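Local atomic coordinates of ketosynthase (Streptomyces sp. MSC090213JE08, PDB entry 6KXD), a protein that probably catalyses, as the ketosynthase of a ketosynthase/chain length factor pair, the condensation of acyl-ACP with malonyl-ACP in polyketide chain extension. Residues T13-G24 with A84-A93; D92-R103 with E241-R252. All coordinates share one frame; numbering follows the deposited sequence.

Interaction 1: T13-G24 with A84-A93; sequences TGFGVISSIGTG and AAARMAVDDA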
loop_
_atom_site.group_PDB
_atom_site.type_symbol
_atom_site.label_atom_id
_atom_site.label_comp_id
_atom_site.label_asym_id
_atom_site.label_seq_id
_atom_site.Cartn_x
_atom_site.Cartn_y
_atom_site.Cartn_z
ATOM N N THR A 13 -9.381 -18.259 9.066
ATOM C CA THR A 13 -10.413 -18.547 10.044
ATOM C C THR A 13 -11.619 -17.616 9.931
ATOM O O THR A 13 -12.638 -17.877 10.566
ATOM C CB THR A 13 -9.823 -18.493 11.451
ATOM O OG1 THR A 13 -9.194 -17.224 11.602
ATOM C CG2 THR A 13 -8.814 -19.595 11.672
ATOM N N GLY A 14 -11.529 -16.523 9.164
ATOM C CA GLY A 14 -12.674 -15.626 9.037
ATOM C C GLY A 14 -12.657 -14.884 7.717
ATOM O O GLY A 14 -11.588 -14.566 7.205
ATOM N N PHE A 15 -13.847 -14.673 7.157
ATOM C CA PHE A 15 -14.052 -13.905 5.955
ATOM C C PHE A 15 -15.101 -12.845 6.213
ATOM O O PHE A 15 -16.175 -13.134 6.754
ATOM C CB PHE A 15 -14.578 -14.754 4.792
ATOM C CG PHE A 15 -13.671 -15.856 4.307
ATOM C CD1 PHE A 15 -12.297 -15.700 4.292
ATOM C CD2 PHE A 15 -14.202 -17.036 3.800
ATOM C CE1 PHE A 15 -11.472 -16.707 3.817
ATOM C CE2 PHE A 15 -13.379 -18.031 3.302
ATOM C CZ PHE A 15 -12.014 -17.867 3.314
ATOM N N GLY A 16 -14.783 -11.622 5.818
ATOM C CA GLY A 16 -15.710 -10.560 5.818
ATOM C C GLY A 16 -15.831 -10.008 4.417
ATOM O O GLY A 16 -14.813 -9.746 3.797
ATOM N N VAL A 17 -17.068 -9.778 3.969
ATOM C CA VAL A 17 -17.363 -9.410 2.574
ATOM C C VAL A 17 -18.463 -8.351 2.527
ATOM O O VAL A 17 -19.568 -8.579 3.047
ATOM C CB VAL A 17 -17.801 -10.631 1.738
ATOM C CG1 VAL A 17 -18.120 -10.198 0.304
ATOM C CG2 VAL A 17 -16.794 -11.759 1.760
ATOM N N ILE A 18 -18.156 -7.246 1.847
ATOM C CA ILE A 18 -19.030 -6.220 1.373
ATOM C C ILE A 18 -18.837 -6.165 -0.133
ATOM O O ILE A 18 -17.805 -5.709 -0.572
ATOM C CB ILE A 18 -18.690 -4.834 1.941
ATOM C CG1 ILE A 18 -18.756 -4.759 3.469
ATOM C CG2 ILE A 18 -19.574 -3.793 1.293
ATOM C CD1 ILE A 18 -20.147 -4.576 4.000
ATOM N N SER A 19 -19.816 -6.603 -0.916
ATOM C CA SER A 19 -19.583 -6.710 -2.356
ATOM C C SER A 19 -20.871 -6.393 -3.102
ATOM O O SER A 19 -21.969 -6.412 -2.519
ATOM C CB SER A 19 -19.066 -8.085 -2.722
ATOM O OG SER A 19 -20.129 -8.971 -3.028
ATOM N N SER A 20 -20.688 -6.178 -4.403
ATOM C CA SER A 20 -21.737 -5.856 -5.332
ATOM C C SER A 20 -22.662 -7.062 -5.540
ATOM O O SER A 20 -23.715 -6.846 -6.088
ATOM C CB SER A 20 -21.160 -5.348 -6.641
ATOM O OG SER A 20 -20.412 -6.371 -7.265
ATOM N N ILE A 21 -22.261 -8.282 -5.126
ATOM C CA ILE A 21 -23.045 -9.501 -5.295
ATOM C C ILE A 21 -23.407 -10.132 -3.949
ATOM O O ILE A 21 -23.802 -11.328 -3.905
ATOM C CB ILE A 21 -22.351 -10.530 -6.209
ATOM C CG1 ILE A 21 -21.129 -11.198 -5.565
ATOM C CG2 ILE A 21 -22.021 -9.876 -7.541
ATOM C CD1 ILE A 21 -20.562 -12.335 -6.356
ATOM N N GLY A 22 -23.278 -9.375 -2.856
ATOM C CA GLY A 22 -23.584 -9.930 -1.558
ATOM C C GLY A 22 -22.672 -9.435 -0.447
ATOM O O GLY A 22 -21.484 -9.177 -0.650
ATOM N N THR A 23 -23.263 -9.337 0.741
ATOM C CA THR A 23 -22.647 -8.839 1.976
ATOM C C THR A 23 -22.702 -9.967 3.001
ATOM O O THR A 23 -23.764 -10.520 3.260
ATOM C CB THR A 23 -23.371 -7.574 2.448
ATOM O OG1 THR A 23 -23.122 -6.523 1.514
ATOM C CG2 THR A 23 -22.937 -7.139 3.830
ATOM N N GLY A 24 -21.544 -10.339 3.541
ATOM C CA GLY A 24 -21.381 -11.476 4.405
ATOM C C GLY A 24 -21.047 -12.727 3.625
ATOM O O GLY A 24 -21.342 -12.799 2.444
ATOM N N ALA A 84 -16.466 -2.501 8.076
ATOM C CA ALA A 84 -17.582 -3.454 8.072
ATOM C C ALA A 84 -17.096 -4.879 7.763
ATOM O O ALA A 84 -17.432 -5.801 8.477
ATOM C CB ALA A 84 -18.667 -2.968 7.137
ATOM N N ALA A 85 -16.295 -5.081 6.693
ATOM C CA ALA A 85 -15.816 -6.363 6.369
ATOM C C ALA A 85 -14.923 -6.913 7.486
ATOM O O ALA A 85 -14.903 -8.133 7.716
ATOM C CB ALA A 85 -15.072 -6.334 5.048
ATOM N N ALA A 86 -14.131 -6.047 8.122
ATOM C CA ALA A 86 -13.277 -6.475 9.190
ATOM C C ALA A 86 -14.131 -7.015 10.347
ATOM O O ALA A 86 -13.820 -8.083 10.863
ATOM C CB ALA A 86 -12.414 -5.344 9.661
ATOM N N ARG A 87 -15.153 -6.247 10.731
ATOM C CA ARG A 87 -16.130 -6.672 11.779
ATOM C C ARG A 87 -16.636 -8.062 11.396
ATOM O O ARG A 87 -16.472 -9.001 12.125
ATOM C CB ARG A 87 -17.213 -5.603 11.946
ATOM C CG ARG A 87 -18.404 -6.020 12.802
ATOM C CD ARG A 87 -18.050 -6.069 14.264
ATOM N NE ARG A 87 -17.799 -4.741 14.821
ATOM C CZ ARG A 87 -17.222 -4.558 16.000
ATOM N NH1 ARG A 87 -16.918 -5.610 16.742
ATOM N NH2 ARG A 87 -16.898 -3.349 16.411
ATOM N N MET A 88 -17.208 -8.177 10.198
ATOM C CA MET A 88 -17.746 -9.429 9.728
ATOM C C MET A 88 -16.712 -10.542 9.812
ATOM O O MET A 88 -17.025 -11.652 10.159
ATOM C CB MET A 88 -18.194 -9.330 8.272
ATOM C CG MET A 88 -19.414 -8.526 8.109
ATOM S SD MET A 88 -19.879 -8.571 6.360
ATOM C CE MET A 88 -20.101 -6.817 6.159
ATOM N N ALA A 89 -15.467 -10.236 9.430
ATOM C CA ALA A 89 -14.474 -11.244 9.348
ATOM C C ALA A 89 -14.145 -11.752 10.755
ATOM O O ALA A 89 -13.949 -12.947 10.919
ATOM C CB ALA A 89 -13.239 -10.710 8.679
ATOM N N VAL A 90 -14.018 -10.841 11.721
ATOM C CA VAL A 90 -13.662 -11.277 13.052
ATOM C C VAL A 90 -14.874 -11.995 13.674
ATOM O O VAL A 90 -14.690 -13.054 14.286
ATOM C CB VAL A 90 -13.081 -10.169 13.940
ATOM C CG1 VAL A 90 -11.757 -9.665 13.384
ATOM C CG2 VAL A 90 -14.037 -9.025 14.202
ATOM N N ASP A 91 -16.077 -11.504 13.391
ATOM C CA ASP A 91 -17.329 -12.244 13.728
ATOM C C ASP A 91 -17.209 -13.671 13.175
ATOM O O ASP A 91 -17.311 -14.662 13.918
ATOM C CB ASP A 91 -18.565 -11.482 13.229
ATOM C CG ASP A 91 -18.854 -10.221 14.028
ATOM O OD1 ASP A 91 -18.244 -10.061 15.089
ATOM O OD2 ASP A 91 -19.676 -9.402 13.575
ATOM N N ASP A 92 -16.936 -13.766 11.872
ATOM C CA ASP A 92 -16.866 -15.026 11.155
ATOM C C ASP A 92 -15.753 -15.898 11.727
ATOM O O ASP A 92 -15.805 -17.109 11.602
ATOM C CB ASP A 92 -16.618 -14.813 9.657
ATOM C CG ASP A 92 -16.735 -16.085 8.834
ATOM O OD1 ASP A 92 -17.864 -16.625 8.742
ATOM O OD2 ASP A 92 -15.704 -16.524 8.298
ATOM N N ALA A 93 -14.734 -15.290 12.344
ATOM C CA ALA A 93 -13.648 -16.088 12.874
ATOM C C ALA A 93 -13.950 -16.547 14.311
ATOM O O ALA A 93 -13.201 -17.340 14.833
ATOM C CB ALA A 93 -12.357 -15.319 12.819
#
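Gly16 and Ala89 bring strand 13-19 and helix 84-93 together, their CA atoms only 3.8 Å apart, where a helix layer of the thiolase fold lies against its mixed sheet. The two run nearly antiparallel (149°). Gly14 and Gly16 make this closeness possible: a CB on either would run into the carbonyl oxygen of Ala89 or Ala85. Instead, Gly16 CA points a C-H at Ala85 O over 3.2 Å, while the Ala85 and Ala89 methyls rest on the strand backbone on the two sides of Gly16 CA, near its carbonyl and its N respectively. Met88 buries more of its surface here than any other residue. Its CB sits 3.7 Å from Gly16 CA, and the chain then runs out along the strand, bringing SD to 3.3 Å from Val17 O, an oxygen already bonded to Gly24 N. Ile18 meets Met88 at about a right angle, its CG1 3.6 Å from Met88 CE, and CD1 lies against Ala84 CB. Phe15 and Val17 point their side chains to the other face of the strand, onto helix 341-355, so the strand is sandwiched between helices. At the far end of the contact, Asp92 places its CG anti to the backbone N (chi1 -172°), which swings the carboxylate onto the strand. Phe15 N donates to Asp92 OD2 (2.9 Å, 154° at the hydrogen), arriving on the anti side but tilted from the carboxylate plane. The same oxygen is bonded to His254, whose ring stacks with that of Phe15. Beyond it, the Ala93 CA-H is directed at Thr13 O, with CA and O 3.1 Å apart.

Interaction 2: D92-R103 with E241-R252; sequences DAGLTEDDLGER and ESLESALARGAR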
loop_
_atom_site.group_PDB
_atom_site.type_symbol
_atom_site.label_atom_id
_atom_site.label_comp_id
_atom_site.label_asym_id
_atom_site.label_seq_id
_atom_site.Cartn_x
_atom_site.Cartn_y
_atom_site.Cartn_z
ATOM N N ASP A 92 -16.936 -13.766 11.872
ATOM C CA ASP A 92 -16.866 -15.026 11.155
ATOM C C ASP A 92 -15.753 -15.898 11.727
ATOM O O ASP A 92 -15.805 -17.109 11.602
ATOM C CB ASP A 92 -16.618 -14.813 9.657
ATOM C CG ASP A 92 -16.735 -16.085 8.834
ATOM O OD1 ASP A 92 -17.864 -16.625 8.742
ATOM O OD2 ASP A 92 -15.704 -16.524 8.298
ATOM N N ALA A 93 -14.734 -15.290 12.344
ATOM C CA ALA A 93 -13.648 -16.088 12.874
ATOM C C ALA A 93 -13.950 -16.547 14.311
ATOM O O ALA A 93 -13.201 -17.340 14.833
ATOM C CB ALA A 93 -12.357 -15.319 12.819
ATOM N N GLY A 94 -15.007 -16.015 14.932
ATOM C CA GLY A 94 -15.342 -16.315 16.343
ATOM C C GLY A 94 -14.489 -15.502 17.299
ATOM O O GLY A 94 -14.272 -15.881 18.443
ATOM N N LEU A 95 -13.983 -14.369 16.808
ATOM C CA LEU A 95 -13.064 -13.524 17.545
ATOM C C LEU A 95 -13.856 -12.304 17.977
ATOM O O LEU A 95 -14.552 -11.701 17.181
ATOM C CB LEU A 95 -11.895 -13.072 16.651
ATOM C CG LEU A 95 -10.747 -14.062 16.473
ATOM C CD1 LEU A 95 -9.760 -13.586 15.421
ATOM C CD2 LEU A 95 -10.030 -14.277 17.790
ATOM N N THR A 96 -13.734 -11.931 19.239
ATOM C CA THR A 96 -14.388 -10.726 19.682
ATOM C C THR A 96 -13.310 -9.658 19.901
ATOM O O THR A 96 -12.108 -9.948 19.824
ATOM C CB THR A 96 -15.242 -11.016 20.920
ATOM O OG1 THR A 96 -15.936 -9.800 21.200
ATOM C CG2 THR A 96 -14.418 -11.494 22.093
ATOM N N GLU A 97 -13.748 -8.424 20.163
ATOM C CA GLU A 97 -12.833 -7.320 20.428
ATOM C C GLU A 97 -11.947 -7.663 21.636
ATOM O O GLU A 97 -10.793 -7.228 21.696
ATOM C CB GLU A 97 -13.623 -6.034 20.655
ATOM C CG GLU A 97 -14.378 -5.584 19.424
ATOM C CD GLU A 97 -15.298 -4.419 19.706
ATOM O OE1 GLU A 97 -15.099 -3.759 20.741
ATOM O OE2 GLU A 97 -16.215 -4.186 18.903
ATOM N N ASP A 98 -12.490 -8.450 22.579
ATOM C CA ASP A 98 -11.775 -8.869 23.788
ATOM C C ASP A 98 -10.571 -9.739 23.405
ATOM O O ASP A 98 -9.471 -9.518 23.907
ATOM C CB ASP A 98 -12.701 -9.592 24.769
ATOM C CG ASP A 98 -13.838 -8.743 25.312
ATOM O OD1 ASP A 98 -13.666 -7.507 25.399
ATOM O OD2 ASP A 98 -14.891 -9.332 25.653
ATOM N N ASP A 99 -10.780 -10.699 22.490
ATOM C CA ASP A 99 -9.728 -11.648 22.015
ATOM C C ASP A 99 -8.651 -10.898 21.204
ATOM O O ASP A 99 -7.496 -11.330 21.115
ATOM C CB ASP A 99 -10.326 -12.751 21.132
ATOM C CG ASP A 99 -11.619 -13.382 21.647
ATOM O OD1 ASP A 99 -12.086 -13.005 22.757
ATOM O OD2 ASP A 99 -12.167 -14.235 20.925
ATOM N N LEU A 100 -9.065 -9.794 20.568
ATOM C CA LEU A 100 -8.241 -9.068 19.625
ATOM C C LEU A 100 -7.357 -8.052 20.354
ATOM O O LEU A 100 -6.215 -7.840 19.944
ATOM C CB LEU A 100 -9.155 -8.369 18.613
ATOM C CG LEU A 100 -9.925 -9.297 17.678
ATOM C CD1 LEU A 100 -11.098 -8.572 17.036
ATOM C CD2 LEU A 100 -9.025 -9.902 16.622
ATOM N N GLY A 101 -7.917 -7.386 21.374
ATOM C CA GLY A 101 -7.207 -6.347 22.151
ATOM C C GLY A 101 -5.908 -6.889 22.729
ATOM O O GLY A 101 -4.950 -6.139 22.924
ATOM N N GLU A 102 -5.902 -8.212 22.964
ATOM C CA GLU A 102 -4.848 -8.961 23.643
ATOM C C GLU A 102 -3.729 -9.336 22.667
ATOM O O GLU A 102 -2.632 -9.687 23.102
ATOM C CB GLU A 102 -5.401 -10.260 24.253
ATOM C CG GLU A 102 -5.933 -10.126 25.673
ATOM C CD GLU A 102 -5.058 -9.302 26.602
ATOM O OE1 GLU A 102 -5.189 -8.059 26.583
ATOM O OE2 GLU A 102 -4.235 -9.901 27.322
ATOM N N ARG A 103 -4.014 -9.288 21.362
ATOM C CA ARG A 103 -3.129 -9.868 20.382
ATOM C C ARG A 103 -2.360 -8.773 19.637
ATOM O O ARG A 103 -2.904 -7.728 19.261
ATOM C CB ARG A 103 -3.918 -10.781 19.439
ATOM C CG ARG A 103 -3.680 -12.258 19.710
ATOM C CD ARG A 103 -4.935 -13.102 19.629
ATOM N NE ARG A 103 -4.584 -14.295 18.888
ATOM C CZ ARG A 103 -5.401 -14.930 18.063
ATOM N NH1 ARG A 103 -6.704 -14.908 18.278
ATOM N NH2 ARG A 103 -4.906 -15.567 17.016
ATOM N N GLU A 241 -4.446 -16.662 10.618
ATOM C CA GLU A 241 -4.027 -17.072 11.957
ATOM C C GLU A 241 -3.014 -18.190 11.849
ATOM O O GLU A 241 -3.100 -18.993 10.927
ATOM C CB GLU A 241 -5.216 -17.615 12.747
ATOM C CG GLU A 241 -6.024 -16.558 13.455
ATOM C CD GLU A 241 -7.067 -17.140 14.406
ATOM O OE1 GLU A 241 -8.255 -17.179 14.014
ATOM O OE2 GLU A 241 -6.687 -17.549 15.537
ATOM N N SER A 242 -2.055 -18.227 12.776
ATOM C CA SER A 242 -1.147 -19.374 12.806
ATOM C C SER A 242 -2.013 -20.615 13.016
ATOM O O SER A 242 -3.024 -20.528 13.704
ATOM C CB SER A 242 -0.101 -19.253 13.869
ATOM O OG SER A 242 -0.683 -19.367 15.152
ATOM N N LEU A 243 -1.665 -21.727 12.363
ATOM C CA LEU A 243 -2.388 -22.984 12.639
ATOM C C LEU A 243 -2.446 -23.237 14.155
ATOM O O LEU A 243 -3.489 -23.582 14.676
ATOM C CB LEU A 243 -1.714 -24.149 11.914
ATOM C CG LEU A 243 -2.379 -25.509 12.155
ATOM C CD1 LEU A 243 -3.839 -25.463 11.726
ATOM C CD2 LEU A 243 -1.635 -26.620 11.424
ATOM N N GLU A 244 -1.310 -23.063 14.842
ATOM C CA GLU A 244 -1.213 -23.241 16.287
ATOM C C GLU A 244 -2.347 -22.502 16.994
ATOM O O GLU A 244 -3.017 -23.058 17.842
ATOM C CB GLU A 244 0.067 -22.623 16.845
ATOM C CG GLU A 244 1.285 -23.512 16.812
ATOM C CD GLU A 244 2.539 -22.728 17.163
ATOM O OE1 GLU A 244 2.948 -22.769 18.348
ATOM O OE2 GLU A 244 3.082 -22.040 16.258
ATOM N N SER A 245 -2.487 -21.212 16.666
ATOM C CA SER A 245 -3.407 -20.302 17.329
ATOM C C SER A 245 -4.867 -20.640 16.994
ATOM O O SER A 245 -5.752 -20.457 17.793
ATOM C CB SER A 245 -3.104 -18.880 16.931
ATOM O OG SER A 245 -4.186 -18.042 17.299
ATOM N N ALA A 246 -5.114 -21.054 15.753
ATOM C CA ALA A 246 -6.447 -21.450 15.307
ATOM C C ALA A 246 -6.879 -22.738 16.033
ATOM O O ALA A 246 -7.939 -22.765 16.675
ATOM C CB ALA A 246 -6.427 -21.639 13.812
ATOM N N LEU A 247 -6.043 -23.786 15.944
ATOM C CA LEU A 247 -6.339 -25.096 16.547
ATOM C C LEU A 247 -6.617 -24.909 18.040
ATOM O O LEU A 247 -7.643 -25.375 18.531
ATOM C CB LEU A 247 -5.167 -26.058 16.330
ATOM C CG LEU A 247 -4.997 -26.578 14.902
ATOM C CD1 LEU A 247 -3.883 -27.617 14.819
ATOM C CD2 LEU A 247 -6.310 -27.130 14.365
ATOM N N ALA A 248 -5.715 -24.186 18.721
ATOM C CA ALA A 248 -5.767 -23.951 20.188
ATOM C C ALA A 248 -7.013 -23.160 20.631
ATOM O O ALA A 248 -7.316 -23.133 21.795
ATOM C CB ALA A 248 -4.506 -23.242 20.638
ATOM N N ARG A 249 -7.697 -22.485 19.709
ATOM C CA ARG A 249 -8.791 -21.536 20.000
ATOM C C ARG A 249 -10.144 -22.208 19.722
ATOM O O ARG A 249 -11.190 -21.677 20.073
ATOM C CB ARG A 249 -8.584 -20.314 19.089
ATOM C CG ARG A 249 -9.391 -19.065 19.421
ATOM C CD ARG A 249 -8.877 -17.844 18.660
ATOM N NE ARG A 249 -9.048 -17.873 17.201
ATOM C CZ ARG A 249 -10.203 -17.643 16.586
ATOM N NH1 ARG A 249 -11.317 -17.683 17.297
ATOM N NH2 ARG A 249 -10.254 -17.394 15.282
ATOM N N GLY A 250 -10.105 -23.359 19.046
ATOM C CA GLY A 250 -11.304 -24.049 18.542
ATOM C C GLY A 250 -11.934 -23.349 17.343
ATOM O O GLY A 250 -13.156 -23.374 17.166
ATOM N N ALA A 251 -11.095 -22.729 16.505
ATOM C CA ALA A 251 -11.574 -21.934 15.390
ATOM C C ALA A 251 -11.931 -22.845 14.211
ATOM O O ALA A 251 -11.216 -23.788 13.889
ATOM C CB ALA A 251 -10.522 -20.918 15.007
ATOM N N ARG A 252 -13.051 -22.555 13.553
ATOM C CA ARG A 252 -13.348 -23.158 12.259
ATOM C C ARG A 252 -12.366 -22.556 11.232
ATOM O O ARG A 252 -12.269 -21.350 11.116
ATOM C CB ARG A 252 -14.826 -22.915 11.925
ATOM C CG ARG A 252 -15.264 -23.413 10.558
ATOM C CD ARG A 252 -15.108 -22.373 9.457
ATOM N NE ARG A 252 -16.046 -21.261 9.549
ATOM C CZ ARG A 252 -15.817 -20.089 10.139
ATOM N NH1 ARG A 252 -14.589 -19.690 10.449
ATOM N NH2 ARG A 252 -16.836 -19.313 10.431
#
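Ala93 and Ala251 mark the nearest backbone approach, 6.7 Å between CA atoms, and from there the segments diverge. Each passes through a Schellman motif, at Gly94 and Gly250, with positive phi. Arg249 grips Ala93 O end-on, in its guanidinium plane, through NH2 (3.0 Å) and NH1 (3.1 Å), both from one face of the carbonyl. Arg252 also grips Asp92 O end-on with NH1 and NH2, NH2 in the carbonyl plane and 2.7 Å away; Asp92 OD1 stands well out of that guanidinium plane and interacts by charge alone, while OD2 turns to His254. Both guanidinium groups bind carbonyls in the last turn of helix 77-93, which packs on the sheet of this thiolase-fold domain. The bend of Arg249 at chi3 (67°) helps lay its guanidinium between Leu95 CD2, centred over one face, and Ala251 CB on the other. In a salt-bridge network, Glu241 OE2 gathers three donors: Arg249 NE on its syn lone pair (2.9 Å), Ser245 OG on its anti lone pair, and Arg103 NH2 from above the carboxylate plane (3.0 Å). An alanine in place of Arg249 would probably leave Ala93 O without either donor and Glu241 without one of its two arginine mates.

Interactions 1 and 2 share Asp92 and Ala93, the end of helix 77-93: interaction 1 lays the helix on strand 10-19, while interaction 2 ties its end to the turn that follows strand 234-242 and helix 243-247. Interaction 1 is buried, with glycine, alanine and methionine closely fitted and a single conventional hydrogen bond across it. Interaction 2, about 16 Å away between centres, is partly exposed and relies on long arginines spanning a wider gap to carbonyls and a carboxylate. Thr13 ties them together: its OG1 probably hydrogen-bonds to Glu241 OE1, and its carbonyl oxygen receives a weak bond from Arg252 NH1. Arg87 and Glu97 add a salt bridge between helices 77-93 and 97-101.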